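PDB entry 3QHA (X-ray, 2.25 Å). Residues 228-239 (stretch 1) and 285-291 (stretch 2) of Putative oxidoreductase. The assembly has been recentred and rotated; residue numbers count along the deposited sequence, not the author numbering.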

# COMPACT_ATOMS: atom_id res chain seq x y z
N ALA B 228 3.56 6.54 0.01
CA ALA B 228 4.76 7.12 0.61
C ALA B 228 5.65 7.81 -0.42
O ALA B 228 6.36 8.75 -0.09
N ILE B 229 5.62 7.34 -1.67
CA ILE B 229 6.46 7.91 -2.72
C ILE B 229 5.78 9.10 -3.42
O ILE B 229 6.41 9.79 -4.22
N MET B 230 4.51 9.35 -3.10
CA MET B 230 3.73 10.39 -3.77
C MET B 230 3.80 11.68 -2.96
O MET B 230 2.82 12.12 -2.36
N VAL B 231 4.99 12.29 -2.98
CA VAL B 231 5.28 13.48 -2.18
C VAL B 231 5.95 14.56 -3.03
O VAL B 231 6.78 15.32 -2.54
N ARG B 232 5.55 14.64 -4.30
CA ARG B 232 6.07 15.64 -5.24
C ARG B 232 4.98 16.54 -5.81
O ARG B 232 3.87 16.08 -6.09
N ASP B 233 5.31 17.82 -5.99
CA ASP B 233 4.39 18.80 -6.57
C ASP B 233 4.15 18.58 -8.06
O ASP B 233 3.05 18.83 -8.57
N ASN B 234 5.19 18.12 -8.75
CA ASN B 234 5.15 17.93 -10.20
C ASN B 234 6.09 16.79 -10.59
O ASN B 234 6.83 16.28 -9.74
N MET B 235 6.08 16.39 -11.86
CA MET B 235 6.87 15.24 -12.29
C MET B 235 8.21 15.61 -12.96
O MET B 235 8.77 14.82 -13.72
N LYS B 236 8.73 16.79 -12.64
CA LYS B 236 10.05 17.18 -13.10
C LYS B 236 11.13 16.33 -12.44
O LYS B 236 10.94 15.84 -11.31
N ASP B 237 12.25 16.17 -13.12
CA ASP B 237 13.39 15.46 -12.56
C ASP B 237 13.92 16.21 -11.35
O ASP B 237 13.92 17.44 -11.32
N LEU B 238 14.37 15.46 -10.35
CA LEU B 238 14.91 16.04 -9.13
C LEU B 238 16.34 16.52 -9.35
O LEU B 238 17.21 15.76 -9.78
N GLU B 239 16.58 17.80 -9.07
CA GLU B 239 17.93 18.35 -9.09
C GLU B 239 18.68 17.89 -7.84
O GLU B 239 18.05 17.55 -6.84
N ALA B 285 13.14 6.62 -13.96
CA ALA B 285 12.49 7.74 -14.64
C ALA B 285 11.25 8.21 -13.89
O ALA B 285 11.02 9.41 -13.73
N GLY B 286 10.44 7.26 -13.43
CA GLY B 286 9.24 7.57 -12.65
C GLY B 286 9.55 8.36 -11.38
O GLY B 286 8.83 9.29 -11.04
N LEU B 287 10.63 7.99 -10.70
CA LEU B 287 11.08 8.69 -9.49
C LEU B 287 11.69 10.08 -9.76
O LEU B 287 11.98 10.82 -8.82
N GLY B 288 11.90 10.43 -11.03
CA GLY B 288 12.53 11.70 -11.37
C GLY B 288 14.03 11.71 -11.11
O GLY B 288 14.63 12.78 -10.99
N VAL B 289 14.63 10.53 -11.02
CA VAL B 289 16.09 10.39 -10.95
C VAL B 289 16.54 9.37 -12.00
O VAL B 289 17.03 8.29 -11.66
N PRO B 290 16.37 9.71 -13.29
CA PRO B 290 16.79 8.82 -14.37
C PRO B 290 18.31 8.67 -14.42
O PRO B 290 19.04 9.48 -13.84
N HIS B 291 18.77 7.63 -15.11
CA HIS B 291 20.20 7.42 -15.30
C HIS B 291 20.74 8.33 -16.40
O HIS B 291 20.04 8.63 -17.37

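The most unusual feature is a very short hydrogen bond from Arg232 to a backbone carbonyl of the second stretch: NH1 of Arg232 lies 2.4 Å from O of Gly286, with a bent N-H...O angle of 120°. Arg232 points toward the other stretch and is buried; its chi1 to chi3 are m, t and m. Gly286 O meets the edge of the guanidinium near its plane, while Leu287 C lies over one face, 3.4 Å from Arg232 NH1. Gly288 leaves the helix with positive phi in a Schellman motif, a conformation that favours glycine. A CB here would point toward the first stretch and fall 2.7 Å from Arg232 NH2, a clash, so the bare CA leaves room for the guanidinium. The backbones come close here too: Leu238 N donates to Gly288 O at 2.8 Å and 162°, and Asp237 CA makes a CA-H...O contact with the same Gly288 O at 3.3 Å.

Two apolar contacts lie near this polar centre. Ile229 points toward the second stretch with chi1 off-rotamer at -147° and chi2 p, bringing its CG1 to 3.6 Å from CD2 of Leu287. The CA-to-CB bond of Leu287 points away, but its mt side chain brings its end nearer. Leu238, also mt, points toward the second stretch; its CD1 lies 4.1 Å from Val289 CG1 (chi1 m). Met235 starts sideways, and its mmm chain brings CE to 3.6 Å from Gly286 O.

Two waters link the stretches. Water 1 accepts from Arg232 NH2 (3.3 Å to the water O) and can donate to Gly286 O (3.1 Å), though it has more acceptors in reach than protons. Water 2 donates to both Asp237 OD1 (2.7 Å) and Ala285 O (3.0 Å). Asp237, chi1 m, also sets OD1 3.6 Å from Pro290 CD.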

# COMPACT_ATOMS: atom_id res chain seq x y z
CB ALA B 228 5.55 6.04 1.35
CB ILE B 229 6.86 6.83 -3.77
CG1 ILE B 229 8.25 7.10 -4.33
CG2 ILE B 229 5.82 6.73 -4.88
CD1 ILE B 229 9.37 6.89 -3.32
CB MET B 230 2.28 9.93 -3.96
CG MET B 230 2.15 8.57 -4.63
SD MET B 230 0.45 7.97 -4.74
CE MET B 230 -0.15 8.89 -6.15
CB VAL B 231 6.15 13.11 -0.95
CG1 VAL B 231 5.40 12.15 -0.04
CG2 VAL B 231 7.48 12.51 -1.39
CB ARG B 232 6.79 14.95 -6.40
CG ARG B 232 8.08 14.25 -6.01
CD ARG B 232 8.92 13.98 -7.25
NE ARG B 232 8.60 12.70 -7.88
CZ ARG B 232 8.80 12.41 -9.16
NH1 ARG B 232 8.47 11.20 -9.60
NH2 ARG B 232 9.29 13.29 -10.02
CB ASP B 233 4.94 20.22 -6.39
CG ASP B 233 4.89 20.70 -4.95
OD1 ASP B 233 4.63 19.87 -4.05
OD2 ASP B 233 5.13 21.90 -4.71
CB ASN B 234 5.56 19.22 -10.91
CG ASN B 234 6.93 19.73 -10.47
OD1 ASN B 234 7.93 19.04 -10.64
ND2 ASN B 234 6.97 20.93 -9.90
CB MET B 235 6.03 14.34 -13.21
CG MET B 235 4.81 13.76 -12.51
SD MET B 235 5.23 12.87 -11.00
CE MET B 235 5.92 11.36 -11.67
CB LYS B 236 10.33 18.65 -12.78
CG LYS B 236 9.45 19.65 -13.51
CD LYS B 236 9.65 21.05 -12.92
CE LYS B 236 9.54 22.13 -13.98
NZ LYS B 236 8.20 22.13 -14.64
CB ASP B 237 14.51 15.30 -13.60
CG ASP B 237 14.14 14.35 -14.72
OD1 ASP B 237 13.28 13.47 -14.52
OD2 ASP B 237 14.72 14.48 -15.82
CB LEU B 238 14.88 15.03 -7.99
CG LEU B 238 13.53 14.37 -7.69
CD1 LEU B 238 13.67 13.33 -6.60
CD2 LEU B 238 12.49 15.42 -7.30
CB GLU B 239 17.88 19.88 -9.16
CG GLU B 239 17.31 20.41 -10.46
CD GLU B 239 18.08 19.93 -11.68
OE1 GLU B 239 19.33 19.86 -11.61
OE2 GLU B 239 17.44 19.63 -12.71
CB ALA B 285 12.12 7.35 -16.07
CB LEU B 287 12.10 7.84 -8.73
CG LEU B 287 11.60 6.54 -8.10
CD1 LEU B 287 12.78 5.71 -7.62
CD2 LEU B 287 10.64 6.82 -6.96
CB VAL B 289 16.57 9.98 -9.53
CG1 VAL B 289 16.48 11.16 -8.58
CG2 VAL B 289 15.79 8.79 -9.00
CB PRO B 290 16.29 9.53 -15.63
CG PRO B 290 16.26 10.97 -15.25
CD PRO B 290 15.84 10.99 -13.81
CB HIS B 291 20.49 5.95 -15.62
CG HIS B 291 20.17 5.02 -14.50
ND1 HIS B 291 21.06 4.74 -13.49
CD2 HIS B 291 19.05 4.31 -14.22
CE1 HIS B 291 20.51 3.90 -12.63
NE2 HIS B 291 19.28 3.62 -13.05
O HOH W 1 9.07 11.72 -12.87
O HOH W 2 12.63 11.07 -15.58